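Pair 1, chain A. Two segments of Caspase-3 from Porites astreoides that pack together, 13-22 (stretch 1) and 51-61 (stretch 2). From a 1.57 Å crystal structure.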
# COMPACT_ATOMS: atom_id res chain seq x y z
N ILE A 13 5.00 -11.68 -7.05
CA ILE A 13 5.90 -11.07 -6.09
C ILE A 13 5.14 -9.98 -5.35
O ILE A 13 4.32 -9.26 -5.94
CB ILE A 13 7.15 -10.50 -6.78
CG1 ILE A 13 7.91 -11.62 -7.49
CG2 ILE A 13 8.06 -9.77 -5.78
CD1 ILE A 13 8.90 -11.12 -8.50
N ALA A 14 5.40 -9.86 -4.05
CA ALA A 14 4.85 -8.79 -3.23
C ALA A 14 6.00 -8.07 -2.54
O ALA A 14 6.70 -8.67 -1.72
CB ALA A 14 3.86 -9.32 -2.19
N VAL A 15 6.20 -6.82 -2.89
CA VAL A 15 7.26 -6.00 -2.31
C VAL A 15 6.72 -5.21 -1.12
O VAL A 15 5.64 -4.63 -1.19
CB VAL A 15 7.83 -5.03 -3.37
CG1 VAL A 15 8.82 -4.07 -2.72
CG2 VAL A 15 8.46 -5.81 -4.52
N ILE A 16 7.49 -5.18 -0.03
CA ILE A 16 7.23 -4.30 1.11
C ILE A 16 8.47 -3.45 1.34
O ILE A 16 9.54 -3.99 1.62
CB ILE A 16 6.90 -5.07 2.39
CG1 ILE A 16 5.68 -5.96 2.17
CG2 ILE A 16 6.68 -4.11 3.56
CD1 ILE A 16 5.49 -6.96 3.32
N ILE A 17 8.31 -2.13 1.25
CA ILE A 17 9.37 -1.19 1.59
C ILE A 17 8.95 -0.50 2.88
O ILE A 17 7.91 0.15 2.93
CB ILE A 17 9.64 -0.20 0.46
CG1 ILE A 17 10.19 -0.97 -0.76
CG2 ILE A 17 10.63 0.86 0.92
CD1 ILE A 17 10.23 -0.16 -2.04
N ASN A 18 9.76 -0.66 3.92
CA ASN A 18 9.43 -0.23 5.28
C ASN A 18 10.43 0.84 5.70
O ASN A 18 11.56 0.51 6.09
CB ASN A 18 9.47 -1.43 6.21
CG ASN A 18 9.18 -1.06 7.64
OD1 ASN A 18 8.14 -0.50 7.95
ND2 ASN A 18 10.13 -1.38 8.53
N ASN A 19 10.04 2.11 5.65
CA ASN A 19 10.95 3.21 6.00
C ASN A 19 10.62 3.72 7.40
O ASN A 19 9.56 4.33 7.62
CB ASN A 19 10.89 4.30 4.93
CG ASN A 19 11.73 3.95 3.71
OD1 ASN A 19 12.42 2.92 3.70
ND2 ASN A 19 11.66 4.79 2.68
N LYS A 20 11.53 3.48 8.34
CA LYS A 20 11.33 3.88 9.73
C LYS A 20 12.17 5.08 10.12
O LYS A 20 11.65 5.99 10.77
CB LYS A 20 11.67 2.71 10.67
CG LYS A 20 11.39 3.02 12.13
CD LYS A 20 11.71 1.83 13.03
N ASP A 21 13.43 5.13 9.70
CA ASP A 21 14.38 6.16 10.12
C ASP A 21 14.82 6.96 8.90
O ASP A 21 15.18 6.39 7.87
CB ASP A 21 15.61 5.53 10.78
CG ASP A 21 15.25 4.61 11.92
OD1 ASP A 21 14.83 5.13 12.98
OD2 ASP A 21 15.36 3.38 11.76
N PHE A 22 14.81 8.28 9.04
CA PHE A 22 15.04 9.17 7.91
C PHE A 22 16.30 9.99 8.14
O PHE A 22 16.65 10.32 9.28
CB PHE A 22 13.80 10.06 7.70
CG PHE A 22 12.60 9.27 7.26
CD1 PHE A 22 11.86 8.56 8.20
CD2 PHE A 22 12.27 9.19 5.93
CE1 PHE A 22 10.79 7.78 7.80
CE2 PHE A 22 11.19 8.44 5.52
CZ PHE A 22 10.46 7.73 6.45
N LYS A 51 -0.43 -16.09 -0.89
CA LYS A 51 0.36 -16.95 -1.76
C LYS A 51 1.28 -16.14 -2.67
O LYS A 51 1.58 -16.54 -3.79
CB LYS A 51 -0.54 -17.89 -2.58
CG LYS A 51 -1.39 -18.82 -1.70
CD LYS A 51 -2.32 -19.71 -2.52
CE LYS A 51 -1.54 -20.74 -3.33
NZ LYS A 51 -0.76 -21.67 -2.47
N PHE A 52 1.80 -15.02 -2.15
CA PHE A 52 2.81 -14.24 -2.86
C PHE A 52 4.20 -14.53 -2.30
O PHE A 52 4.37 -14.95 -1.16
CB PHE A 52 2.49 -12.74 -2.76
CG PHE A 52 1.35 -12.31 -3.65
CD1 PHE A 52 0.04 -12.63 -3.33
CD2 PHE A 52 1.59 -11.59 -4.82
CE1 PHE A 52 -1.02 -12.25 -4.15
CE2 PHE A 52 0.53 -11.21 -5.65
CZ PHE A 52 -0.77 -11.55 -5.32
N ASP A 53 5.19 -14.29 -3.16
CA ASP A 53 6.61 -14.35 -2.82
C ASP A 53 7.01 -12.97 -2.30
O ASP A 53 7.11 -12.01 -3.07
CB ASP A 53 7.39 -14.75 -4.07
CG ASP A 53 8.91 -14.69 -3.92
OD1 ASP A 53 9.44 -14.35 -2.84
OD2 ASP A 53 9.58 -15.01 -4.92
N VAL A 54 7.19 -12.85 -0.98
CA VAL A 54 7.30 -11.56 -0.32
C VAL A 54 8.76 -11.13 -0.25
O VAL A 54 9.63 -11.90 0.18
CB VAL A 54 6.69 -11.62 1.09
CG1 VAL A 54 6.89 -10.31 1.82
CG2 VAL A 54 5.22 -11.97 0.98
N ARG A 55 9.03 -9.89 -0.67
CA ARG A 55 10.37 -9.32 -0.64
C ARG A 55 10.32 -8.06 0.23
O ARG A 55 9.53 -7.15 -0.04
CB ARG A 55 10.86 -9.00 -2.05
CG ARG A 55 10.53 -10.07 -3.08
CD ARG A 55 11.58 -11.16 -3.17
NE ARG A 55 11.25 -12.15 -4.20
CZ ARG A 55 11.47 -12.00 -5.50
NH1 ARG A 55 12.05 -10.90 -5.97
NH2 ARG A 55 11.14 -12.97 -6.36
N ILE A 56 11.15 -8.02 1.27
CA ILE A 56 11.07 -6.99 2.31
C ILE A 56 12.35 -6.18 2.31
O ILE A 56 13.45 -6.75 2.35
CB ILE A 56 10.81 -7.61 3.70
CG1 ILE A 56 9.56 -8.47 3.67
CG2 ILE A 56 10.70 -6.50 4.75
CD1 ILE A 56 9.33 -9.26 4.94
N TYR A 57 12.21 -4.86 2.31
CA TYR A 57 13.33 -3.92 2.38
C TYR A 57 13.05 -2.89 3.46
O TYR A 57 11.91 -2.43 3.60
CB TYR A 57 13.54 -3.21 1.04
CG TYR A 57 14.04 -4.10 -0.08
CD1 TYR A 57 13.16 -4.78 -0.92
CD2 TYR A 57 15.40 -4.24 -0.31
CE1 TYR A 57 13.64 -5.59 -1.95
CE2 TYR A 57 15.88 -5.03 -1.33
CZ TYR A 57 15.01 -5.70 -2.14
OH TYR A 57 15.55 -6.48 -3.15
N ASN A 58 14.08 -2.51 4.22
CA ASN A 58 13.94 -1.52 5.27
C ASN A 58 14.84 -0.32 5.01
O ASN A 58 15.98 -0.47 4.57
CB ASN A 58 14.30 -2.12 6.64
CG ASN A 58 13.40 -3.28 7.01
OD1 ASN A 58 12.25 -3.09 7.38
ND2 ASN A 58 13.93 -4.50 6.93
N ASN A 59 14.31 0.88 5.30
CA ASN A 59 15.08 2.13 5.26
C ASN A 59 15.83 2.31 3.93
O ASN A 59 17.07 2.33 3.88
CB ASN A 59 16.05 2.20 6.45
CG ASN A 59 15.33 2.38 7.77
OD1 ASN A 59 14.17 2.79 7.82
ND2 ASN A 59 16.03 2.08 8.86
N GLN A 60 15.06 2.45 2.86
CA GLN A 60 15.60 2.58 1.51
C GLN A 60 15.61 4.03 1.06
O GLN A 60 14.65 4.77 1.28
CB GLN A 60 14.75 1.77 0.53
CG GLN A 60 14.70 0.29 0.87
CD GLN A 60 16.03 -0.40 0.69
OE1 GLN A 60 16.50 -0.57 -0.44
NE2 GLN A 60 16.66 -0.80 1.80
N THR A 61 16.71 4.44 0.42
CA THR A 61 16.79 5.75 -0.22
C THR A 61 15.91 5.79 -1.46
O THR A 61 15.41 4.77 -1.94
CB THR A 61 18.23 6.07 -0.62
OG1 THR A 61 18.67 5.11 -1.59
CG2 THR A 61 19.14 6.04 0.58
O HOH W 1 13.07 0.22 8.57

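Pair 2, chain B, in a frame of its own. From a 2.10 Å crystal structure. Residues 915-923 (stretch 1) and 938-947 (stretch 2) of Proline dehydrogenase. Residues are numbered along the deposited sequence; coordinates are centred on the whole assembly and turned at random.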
# COMPACT_ATOMS: atom_id res chain seq x y z
N GLY B 915 32.04 -34.66 -0.92
CA GLY B 915 30.71 -34.14 -1.21
C GLY B 915 30.72 -32.74 -1.77
O GLY B 915 30.12 -31.83 -1.20
N LEU B 916 31.39 -32.56 -2.90
CA LEU B 916 31.52 -31.24 -3.51
C LEU B 916 30.46 -31.01 -4.59
O LEU B 916 29.49 -30.29 -4.37
CB LEU B 916 32.93 -31.03 -4.06
CG LEU B 916 33.28 -29.60 -4.48
CD1 LEU B 916 32.93 -28.60 -3.38
CD2 LEU B 916 34.76 -29.52 -4.83
N THR B 917 30.64 -31.62 -5.77
CA THR B 917 29.62 -31.51 -6.82
C THR B 917 29.04 -32.87 -7.22
O THR B 917 29.71 -33.90 -7.13
CB THR B 917 30.14 -30.80 -8.10
OG1 THR B 917 31.28 -31.49 -8.61
CG2 THR B 917 30.51 -29.35 -7.79
N LEU B 918 27.79 -32.84 -7.67
CA LEU B 918 27.14 -34.02 -8.22
C LEU B 918 26.30 -33.62 -9.43
O LEU B 918 25.54 -32.66 -9.39
CB LEU B 918 26.24 -34.68 -7.17
CG LEU B 918 25.35 -35.77 -7.76
CD1 LEU B 918 26.16 -37.01 -8.10
CD2 LEU B 918 24.20 -36.12 -6.84
N GLY B 919 26.46 -34.37 -10.52
CA GLY B 919 25.65 -34.16 -11.71
C GLY B 919 24.55 -35.20 -11.82
O GLY B 919 24.78 -36.37 -11.54
N VAL B 920 23.36 -34.77 -12.23
CA VAL B 920 22.26 -35.69 -12.49
C VAL B 920 21.62 -35.38 -13.84
O VAL B 920 21.16 -34.27 -14.07
CB VAL B 920 21.14 -35.62 -11.42
CG1 VAL B 920 20.05 -36.66 -11.72
CG2 VAL B 920 21.71 -35.83 -10.03
N HIS B 921 21.62 -36.37 -14.73
CA HIS B 921 20.99 -36.23 -16.03
C HIS B 921 19.82 -37.20 -16.14
O HIS B 921 20.02 -38.42 -16.16
CB HIS B 921 21.99 -36.49 -17.16
CG HIS B 921 22.54 -35.24 -17.77
ND1 HIS B 921 23.58 -34.53 -17.20
CD2 HIS B 921 22.20 -34.57 -18.89
CE1 HIS B 921 23.86 -33.48 -17.95
NE2 HIS B 921 23.04 -33.49 -18.99
N SER B 922 18.62 -36.65 -16.22
CA SER B 922 17.41 -37.44 -16.23
C SER B 922 16.21 -36.59 -16.56
O SER B 922 16.16 -35.41 -16.21
CB SER B 922 17.18 -38.09 -14.86
OG SER B 922 15.94 -38.79 -14.83
N ARG B 923 15.24 -37.21 -17.24
CA ARG B 923 13.97 -36.57 -17.53
C ARG B 923 13.05 -36.72 -16.32
O ARG B 923 12.10 -35.96 -16.15
CB ARG B 923 13.33 -37.24 -18.76
CG ARG B 923 12.25 -36.44 -19.47
CD ARG B 923 11.99 -37.00 -20.87
NE ARG B 923 11.21 -38.23 -20.83
CZ ARG B 923 11.28 -39.19 -21.74
NH1 ARG B 923 10.53 -40.27 -21.61
NH2 ARG B 923 12.11 -39.09 -22.77
N GLY B 938 27.43 -30.62 -1.75
CA GLY B 938 27.22 -29.18 -1.67
C GLY B 938 26.54 -28.55 -2.88
O GLY B 938 25.71 -27.65 -2.75
N ASN B 939 26.90 -29.01 -4.08
CA ASN B 939 26.37 -28.44 -5.31
C ASN B 939 25.88 -29.54 -6.24
O ASN B 939 26.66 -30.39 -6.68
CB ASN B 939 27.43 -27.58 -6.01
CG ASN B 939 27.67 -26.25 -5.30
OD1 ASN B 939 28.42 -26.17 -4.33
ND2 ASN B 939 27.04 -25.19 -5.79
N ILE B 940 24.58 -29.53 -6.50
CA ILE B 940 23.95 -30.50 -7.38
C ILE B 940 23.52 -29.80 -8.66
O ILE B 940 22.84 -28.76 -8.63
CB ILE B 940 22.75 -31.19 -6.68
CG1 ILE B 940 23.24 -31.89 -5.40
CG2 ILE B 940 22.04 -32.18 -7.61
CD1 ILE B 940 22.15 -32.57 -4.61
N TYR B 941 23.96 -30.33 -9.79
CA TYR B 941 23.64 -29.77 -11.09
C TYR B 941 22.80 -30.77 -11.90
O TYR B 941 23.22 -31.91 -12.11
CB TYR B 941 24.91 -29.44 -11.86
CG TYR B 941 25.74 -28.30 -11.29
CD1 TYR B 941 26.86 -28.55 -10.50
CD2 TYR B 941 25.41 -26.98 -11.56
CE1 TYR B 941 27.63 -27.51 -9.99
CE2 TYR B 941 26.16 -25.93 -11.05
CZ TYR B 941 27.27 -26.20 -10.27
OH TYR B 941 28.01 -25.15 -9.77
N VAL B 942 21.64 -30.33 -12.35
CA VAL B 942 20.70 -31.21 -13.02
C VAL B 942 20.57 -30.85 -14.50
O VAL B 942 20.19 -29.73 -14.85
CB VAL B 942 19.31 -31.15 -12.35
CG1 VAL B 942 18.32 -32.10 -13.05
CG2 VAL B 942 19.45 -31.50 -10.87
N ASN B 943 20.90 -31.81 -15.36
CA ASN B 943 20.72 -31.63 -16.80
C ASN B 943 21.55 -30.48 -17.36
O ASN B 943 21.14 -29.80 -18.29
CB ASN B 943 19.23 -31.46 -17.14
CG ASN B 943 18.43 -32.75 -16.94
OD1 ASN B 943 19.00 -33.84 -16.92
ND2 ASN B 943 17.11 -32.62 -16.78
N ARG B 944 22.72 -30.28 -16.76
CA ARG B 944 23.71 -29.32 -17.26
C ARG B 944 25.09 -29.76 -16.76
O ARG B 944 25.22 -30.72 -16.01
CB ARG B 944 23.40 -27.90 -16.78
CG ARG B 944 23.25 -27.75 -15.27
CD ARG B 944 23.60 -26.34 -14.82
NE ARG B 944 25.05 -26.13 -14.83
CZ ARG B 944 25.66 -24.99 -14.53
NH1 ARG B 944 26.99 -24.92 -14.56
NH2 ARG B 944 24.95 -23.92 -14.19
N ASN B 945 26.13 -29.05 -17.18
CA ASN B 945 27.46 -29.40 -16.70
C ASN B 945 27.64 -29.06 -15.21
O ASN B 945 26.81 -28.36 -14.62
CB ASN B 945 28.54 -28.75 -17.56
CG ASN B 945 28.69 -27.27 -17.29
OD1 ASN B 945 28.67 -26.84 -16.14
ND2 ASN B 945 28.85 -26.49 -18.35
N MET B 946 28.71 -29.56 -14.60
CA MET B 946 28.91 -29.45 -13.16
C MET B 946 29.87 -28.34 -12.74
O MET B 946 30.27 -28.26 -11.58
CB MET B 946 29.42 -30.79 -12.59
CG MET B 946 28.44 -31.94 -12.72
SD MET B 946 29.24 -33.57 -12.71
CE MET B 946 30.14 -33.52 -11.16
N ILE B 947 30.26 -27.48 -13.68
CA ILE B 947 31.33 -26.53 -13.42
C ILE B 947 30.93 -25.07 -13.61
O ILE B 947 29.86 -24.76 -14.13
CB ILE B 947 32.55 -26.83 -14.32
CG1 ILE B 947 32.21 -26.54 -15.78
CG2 ILE B 947 33.02 -28.27 -14.13
CD1 ILE B 947 33.42 -26.57 -16.69

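Two neighbouring parallel strands can keep one backbone ladder while many of the side chains that flank it change. In pair 1, strand 13-18 runs beside strand 53-58 with 21° between their directions; in pair 2, strands 917-921 and 939-942 make an angle of 19°. Fourteen central residues superpose with an RMSD of 0.8 Å.

Over the matched positions, five backbone hydrogen bonds correspond one to one. Ile A16 matches Leu B918, and each reaches the second strand through both its amide and its carbonyl: Ile A16 N donates to Arg A55 O (2.8 Å) and Ile A16 O accepts from Tyr A57 N (2.9 Å), while Leu B918 N donates to Asn B939 O (2.9 Å) and Leu B918 O accepts from Tyr B941 N (2.8 Å). The next rung repeats the pattern from Asn A18 and its counterpart Val B920.

The end of the ladder shares a side chain as well. Asn A59 CA and Asn B943 CA fall 0.4 Å apart after superposition, both residues with positive phi and an m rotamer; CA-to-CB points away from the first strand, yet the amide group returns to it. Asn A59 OD1 accepts from Lys A20 N at 2.8 Å, just as Asn B943 OD1 accepts from Ser B922 N at 2.9 Å, so a side chain continues the ladder where the second backbone turns off. The amide nitrogens then diverge: Asn A59 ND2 donates to Asp A21 OD2 (3.2 Å), Asn B943 ND2 to Ser B922 O (3.0 Å).

Next to this clamp, Asn A19 and His B921 occupy one position with different chemistry. Asn A19 OD1 accepts from Gln A60 N at 2.8 Å, whereas the His B921 ring lies against the backbone, with Asn B943 CA 3.8 Å from the ring centroid and over its face.

On the face that carries Ile A16 and Ile A56 in pair 1, and Leu B918 and Ile B940 in pair 2, the polar pair Asn A18 and Asn A58 is matched by Val B920 and Val B942. In pair 1 a hydrogen bond joins Asn A18 ND2 to Asn A58 OD1 (3.0 Å); in pair 2 the contact is apolar, with Val B920 CB 4.5 Å from Val B942 CG2.

On the other face, both pairs keep a tyrosine, Tyr A57 and Tyr B941, in the m rotamer. Its bridge partner changes from Ile A17, whose CG1 lies 4.4 Å from Tyr A57 CB, to Gly B919. The room beside the glycine is taken by Met B946: its SD approaches Gly B919 N to 3.6 Å, and would be only 2.8 Å from an ideal CB there, a clash.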